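Local coordinates for ApeI dehydratase-like domain-containing protein (Pectobacterium atrosepticum, PDB 3ESI) that is of unknown function but, as a hotdog-fold protein of the ApeI dehydratase-like family, may act on acyl thioesters as a dehydratase, at residues F99-L104 / T111-K116; W64-I69 / G115-T120. All coordinates share one frame; numbering follows the deposited sequence.

Contact 1 of 2, residues F99-L104 / T111-K116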
loop_
_atom_site.group_PDB
_atom_site.type_symbol
_atom_site.label_atom_id
_atom_site.label_comp_id
_atom_site.label_asym_id
_atom_site.label_seq_id
_atom_site.Cartn_x
_atom_site.Cartn_y
_atom_site.Cartn_z
ATOM N N PHE A 99 6.181 -15.776 17.071
ATOM C CA PHE A 99 4.742 -15.720 16.893
ATOM C C PHE A 99 4.313 -16.476 15.655
ATOM O O PHE A 99 5.108 -16.705 14.745
ATOM C CB PHE A 99 4.272 -14.268 16.790
ATOM C CG PHE A 99 4.626 -13.609 15.498
ATOM C CD1 PHE A 99 3.861 -13.827 14.358
ATOM C CD2 PHE A 99 5.729 -12.760 15.417
ATOM C CE1 PHE A 99 4.185 -13.205 13.144
ATOM C CE2 PHE A 99 6.063 -12.133 14.212
ATOM C CZ PHE A 99 5.290 -12.356 13.071
ATOM N N SER A 100 3.040 -16.855 15.628
ATOM C CA SER A 100 2.489 -17.568 14.493
ATOM C C SER A 100 0.980 -17.340 14.351
ATOM O O SER A 100 0.221 -17.520 15.298
ATOM C CB SER A 100 2.787 -19.056 14.635
ATOM O OG SER A 100 2.292 -19.763 13.518
ATOM N N TYR A 101 0.562 -16.926 13.159
ATOM C CA TYR A 101 -0.846 -16.676 12.863
ATOM C C TYR A 101 -1.352 -17.744 11.916
ATOM O O TYR A 101 -0.713 -18.030 10.905
ATOM C CB TYR A 101 -1.041 -15.325 12.157
ATOM C CG TYR A 101 -1.084 -14.096 13.036
ATOM C CD1 TYR A 101 -2.247 -13.734 13.718
ATOM C CD2 TYR A 101 0.027 -13.256 13.140
ATOM C CE1 TYR A 101 -2.301 -12.566 14.472
ATOM C CE2 TYR A 101 -0.017 -12.090 13.891
ATOM C CZ TYR A 101 -1.179 -11.750 14.550
ATOM O OH TYR A 101 -1.213 -10.583 15.274
ATOM N N SER A 102 -2.504 -18.327 12.222
ATOM C CA SER A 102 -3.075 -19.313 11.312
ATOM C C SER A 102 -4.572 -19.046 11.139
ATOM O O SER A 102 -5.260 -18.628 12.070
ATOM C CB SER A 102 -2.794 -20.758 11.795
ATOM O OG SER A 102 -3.524 -21.115 12.954
ATOM N N ILE A 103 -5.050 -19.243 9.915
ATOM C CA ILE A 103 -6.453 -19.028 9.570
ATOM C C ILE A 103 -7.226 -20.330 9.693
ATOM O O ILE A 103 -6.825 -21.346 9.112
ATOM C CB ILE A 103 -6.601 -18.556 8.115
ATOM C CG1 ILE A 103 -5.851 -17.239 7.910
ATOM C CG2 ILE A 103 -8.070 -18.405 7.768
ATOM C CD1 ILE A 103 -5.747 -16.817 6.457
ATOM N N LEU A 104 -8.328 -20.303 10.446
ATOM C CA LEU A 104 -9.165 -21.498 10.614
ATOM C C LEU A 104 -10.397 -21.373 9.736
ATOM O O LEU A 104 -11.181 -20.436 9.894
ATOM C CB LEU A 104 -9.625 -21.675 12.075
ATOM C CG LEU A 104 -8.662 -21.956 13.246
ATOM C CD1 LEU A 104 -7.366 -22.565 12.729
ATOM C CD2 LEU A 104 -8.367 -20.683 14.006
ATOM N N THR A 111 -1.061 -21.515 7.807
ATOM C CA THR A 111 -0.246 -20.502 8.473
ATOM C C THR A 111 -0.373 -19.251 7.614
ATOM O O THR A 111 -0.258 -19.327 6.391
ATOM C CB THR A 111 1.238 -20.910 8.542
ATOM O OG1 THR A 111 1.359 -22.174 9.208
ATOM C CG2 THR A 111 2.036 -19.879 9.313
ATOM N N ALA A 112 -0.625 -18.104 8.238
ATOM C CA ALA A 112 -0.775 -16.869 7.480
ATOM C C ALA A 112 0.504 -16.049 7.545
ATOM O O ALA A 112 0.908 -15.409 6.564
ATOM C CB ALA A 112 -1.953 -16.056 8.026
ATOM N N SER A 113 1.137 -16.068 8.711
ATOM C CA SER A 113 2.371 -15.338 8.903
ATOM C C SER A 113 3.042 -15.827 10.174
ATOM O O SER A 113 2.394 -16.385 11.051
ATOM C CB SER A 113 2.086 -13.840 8.993
ATOM O OG SER A 113 1.356 -13.534 10.166
ATOM N N SER A 114 4.348 -15.638 10.264
ATOM C CA SER A 114 5.094 -16.054 11.445
ATOM C C SER A 114 6.361 -15.237 11.491
ATOM O O SER A 114 6.715 -14.598 10.504
ATOM C CB SER A 114 5.437 -17.539 11.357
ATOM O OG SER A 114 6.041 -17.858 10.108
ATOM N N GLY A 115 7.040 -15.234 12.629
ATOM C CA GLY A 115 8.266 -14.473 12.698
ATOM C C GLY A 115 8.900 -14.446 14.059
ATOM O O GLY A 115 8.320 -14.944 15.024
ATOM N N LYS A 116 10.100 -13.873 14.126
ATOM C CA LYS A 116 10.828 -13.761 15.382
ATOM C C LYS A 116 11.137 -12.295 15.625
ATOM O O LYS A 116 11.601 -11.589 14.739
ATOM C CB LYS A 116 12.124 -14.576 15.343
ATOM C CG LYS A 116 13.015 -14.353 16.567
ATOM C CD LYS A 116 13.945 -15.537 16.845
ATOM C CE LYS A 116 14.771 -15.915 15.625
ATOM N NZ LYS A 116 15.697 -17.045 15.926
#
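Phe99 to Ser102 pair with Gly115 to Thr111 as the two arms of an antiparallel beta hairpin, formed by strands 96-105 and 108-121 of the hotdog fold, and a classic beta bulge interrupts their ladder. The backbone bonds come first. Phe99 and Gly115 exchange a reciprocal pair of them, the one from Phe99 N to Gly115 O measuring 3.1 Å. Tyr101 N then gives a nearly straight bond of 2.8 Å to Ser113 O. At the bulge, Ala112 and Ser113 together face Tyr101, whose carbonyl takes a short bond from Ala112 N (2.7 Å to Tyr101 O) and only a weak one from Ser113 N. The helix-like backbone of Ala112, with psi at -38°, makes room for the extra residue, and the register moves on by one, so that Ser102 lies opposite Thr111.

The two faces of the hairpin differ in chemistry. Ser100, Ser102, Thr111 and Ser114 line one of them with small hydroxyl side chains, and Ser102 OG bonds to Glu109. The other face carries Phe99, Tyr101 and Ser113 and packs on helix 45-59, where Phe99 meets Val52 and Tyr101 meets Trp51 and Val52. Gln48 of that helix ties down both polar groups here, its side-chain OE1 bonding to Ser113 OG and its backbone carbonyl to Tyr101 OH. Ser113 OG also lies 3.3 Å from Tyr101 CD2 and at the edge of the Phe99 ring, near its plane.

Ala112 CB, brought round by the bulge, lies 4.1 Å from Ile103 CG1. Phe99 CG sits between its own N and carbonyl carbon (chi1 73°), which lays the ring across the neighbouring strand. Gly115 has no side chain to obstruct it, and Gly115 CA makes a CH-pi contact over the ring face, 4.0 Å from the Phe99 ring centroid.

Contact 2 of 2, residues W64-I69 / G115-T120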
loop_
_atom_site.group_PDB
_atom_site.type_symbol
_atom_site.label_atom_id
_atom_site.label_comp_id
_atom_site.label_asym_id
_atom_site.label_seq_id
_atom_site.Cartn_x
_atom_site.Cartn_y
_atom_site.Cartn_z
ATOM N N TRP A 64 8.840 -5.609 29.096
ATOM C CA TRP A 64 9.645 -5.504 27.884
ATOM C C TRP A 64 8.957 -4.746 26.753
ATOM O O TRP A 64 7.766 -4.445 26.814
ATOM C CB TRP A 64 10.025 -6.898 27.393
ATOM C CG TRP A 64 10.770 -7.716 28.408
ATOM C CD1 TRP A 64 10.326 -8.100 29.650
ATOM C CD2 TRP A 64 12.087 -8.267 28.264
ATOM N NE1 TRP A 64 11.289 -8.856 30.282
ATOM C CE2 TRP A 64 12.379 -8.975 29.457
ATOM C CE3 TRP A 64 13.049 -8.232 27.245
ATOM C CZ2 TRP A 64 13.597 -9.645 29.657
ATOM C CZ3 TRP A 64 14.263 -8.901 27.444
ATOM C CH2 TRP A 64 14.523 -9.597 28.643
ATOM N N THR A 65 9.730 -4.420 25.725
ATOM C CA THR A 65 9.207 -3.729 24.555
ATOM C C THR A 65 9.999 -4.092 23.315
ATOM O O THR A 65 11.077 -4.700 23.383
ATOM C CB THR A 65 9.237 -2.195 24.699
ATOM O OG1 THR A 65 10.535 -1.778 25.143
ATOM C CG2 THR A 65 8.167 -1.729 25.677
ATOM N N PHE A 66 9.443 -3.705 22.178
ATOM C CA PHE A 66 10.035 -3.972 20.879
ATOM C C PHE A 66 11.442 -3.382 20.713
ATOM O O PHE A 66 11.725 -2.275 21.181
ATOM C CB PHE A 66 9.110 -3.397 19.802
ATOM C CG PHE A 66 9.620 -3.552 18.389
ATOM C CD1 PHE A 66 9.248 -4.656 17.616
ATOM C CD2 PHE A 66 10.425 -2.565 17.810
ATOM C CE1 PHE A 66 9.662 -4.772 16.286
ATOM C CE2 PHE A 66 10.845 -2.675 16.484
ATOM C CZ PHE A 66 10.463 -3.780 15.717
ATOM N N LEU A 67 12.320 -4.143 20.060
ATOM C CA LEU A 67 13.668 -3.669 19.754
ATOM C C LEU A 67 13.791 -3.795 18.241
ATOM O O LEU A 67 14.033 -2.811 17.553
ATOM C CB LEU A 67 14.766 -4.502 20.433
ATOM C CG LEU A 67 16.188 -4.061 20.018
ATOM C CD1 LEU A 67 16.458 -2.631 20.460
ATOM C CD2 LEU A 67 17.222 -5.005 20.616
ATOM N N SER A 68 13.586 -5.005 17.726
ATOM C CA SER A 68 13.676 -5.227 16.287
ATOM C C SER A 68 13.024 -6.512 15.806
ATOM O O SER A 68 12.762 -7.435 16.580
ATOM C CB SER A 68 15.142 -5.233 15.838
ATOM O OG SER A 68 15.798 -6.403 16.291
ATOM N N ILE A 69 12.796 -6.557 14.499
ATOM C CA ILE A 69 12.193 -7.697 13.821
ATOM C C ILE A 69 13.320 -8.562 13.265
ATOM O O ILE A 69 13.964 -8.186 12.292
ATOM C CB ILE A 69 11.298 -7.232 12.632
ATOM C CG1 ILE A 69 12.008 -6.114 11.836
ATOM C CG2 ILE A 69 9.937 -6.761 13.130
ATOM C CD1 ILE A 69 12.263 -4.744 12.577
ATOM N N GLY A 115 7.040 -15.234 12.629
ATOM C CA GLY A 115 8.266 -14.473 12.698
ATOM C C GLY A 115 8.900 -14.446 14.059
ATOM O O GLY A 115 8.320 -14.944 15.024
ATOM N N LYS A 116 10.100 -13.873 14.126
ATOM C CA LYS A 116 10.828 -13.761 15.382
ATOM C C LYS A 116 11.137 -12.295 15.625
ATOM O O LYS A 116 11.601 -11.589 14.739
ATOM C CB LYS A 116 12.124 -14.576 15.343
ATOM C CG LYS A 116 13.015 -14.353 16.567
ATOM C CD LYS A 116 13.945 -15.537 16.845
ATOM C CE LYS A 116 14.771 -15.915 15.625
ATOM N NZ LYS A 116 15.697 -17.045 15.926
ATOM N N ILE A 117 10.871 -11.846 16.839
ATOM C CA ILE A 117 11.096 -10.465 17.210
ATOM C C ILE A 117 12.015 -10.411 18.427
ATOM O O ILE A 117 11.941 -11.275 19.308
ATOM C CB ILE A 117 9.749 -9.802 17.544
ATOM C CG1 ILE A 117 8.859 -9.828 16.300
ATOM C CG2 ILE A 117 9.955 -8.389 18.050
ATOM C CD1 ILE A 117 7.455 -9.370 16.563
ATOM N N LYS A 118 12.897 -9.416 18.464
ATOM C CA LYS A 118 13.799 -9.260 19.593
ATOM C C LYS A 118 13.176 -8.184 20.465
ATOM O O LYS A 118 12.688 -7.185 19.942
ATOM C CB LYS A 118 15.187 -8.800 19.124
ATOM C CG LYS A 118 15.883 -9.722 18.115
ATOM C CD LYS A 118 16.321 -11.054 18.731
ATOM C CE LYS A 118 17.371 -10.860 19.823
ATOM N NZ LYS A 118 17.782 -12.162 20.414
ATOM N N LEU A 119 13.169 -8.397 21.780
ATOM C CA LEU A 119 12.618 -7.414 22.716
ATOM C C LEU A 119 13.725 -6.965 23.677
ATOM O O LEU A 119 14.762 -7.620 23.781
ATOM C CB LEU A 119 11.456 -8.014 23.519
ATOM C CG LEU A 119 10.262 -8.649 22.785
ATOM C CD1 LEU A 119 9.194 -9.021 23.820
ATOM C CD2 LEU A 119 9.693 -7.694 21.738
ATOM N N THR A 120 13.515 -5.850 24.372
ATOM C CA THR A 120 14.514 -5.350 25.313
ATOM C C THR A 120 13.855 -4.860 26.597
ATOM O O THR A 120 12.710 -4.401 26.585
ATOM C CB THR A 120 15.316 -4.147 24.730
ATOM O OG1 THR A 120 15.778 -4.464 23.418
ATOM C CG2 THR A 120 16.532 -3.834 25.596
#
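An antiparallel strand pairing at the surface joins Trp64 to Ile69, at the edge of this chain's hotdog sheet, to the C-terminal part of strand 108-121. A classic beta bulge divides the ladder. Thr65 and Thr120 exchange two backbone bonds, with 2.9 Å from Thr120 N to Thr65 O. Further along, Leu67 N and Ser68 N both reach Lys118 O from the same face of its carbonyl plane, and Lys118 N returns a bond of 2.7 Å to Ser68 O.

The Trp64 indole comes edge-on to the backbone of Leu119, its CE3 lying 4.1 Å from Leu119 CB, and it also packs edge-to-face with Trp90. Phe66 CG is anti to the backbone N (chi1 178°), which brings the ring under Ser68 N, 3.8 Å from its plane and over its centre. The Phe66 and Ile117 side chains cross at about a right angle, with 3.8 Å between Phe66 CD1 and Ile117 CG2. Helix 45-59 backs this apolar side through Met53, while Phe31 of the second subunit meets Phe66 edge-to-face, which places this edge against a second subunit. On the exposed flank, the bulge turns Leu67 toward Thr120, where Leu67 CB lies 3.2 Å from Thr120 OG1.

How the contacts relate
Both contacts use strand 108-121, which pairs with strand 96-105 in contact 1 and with strand 64-74 in contact 2; Gly115 and Lys116 belong to both. Contact 1 lies nearer the centre of the chain and is the more buried, whereas contact 2 is a surface pairing at the sheet margin. Each ladder contains a classic bulge, but the extra residue sits on strand 108-121 in contact 1 and on strand 64-74 in contact 2. Contact 1 sets buried rings and helix-bound polar groups on one face against small hydroxyls on the other; contact 2 has partly exposed aromatic and aliphatic side chains and a second-subunit neighbour. They meet where Phe99 CE2 packs 3.9 Å from Ile117 CD1.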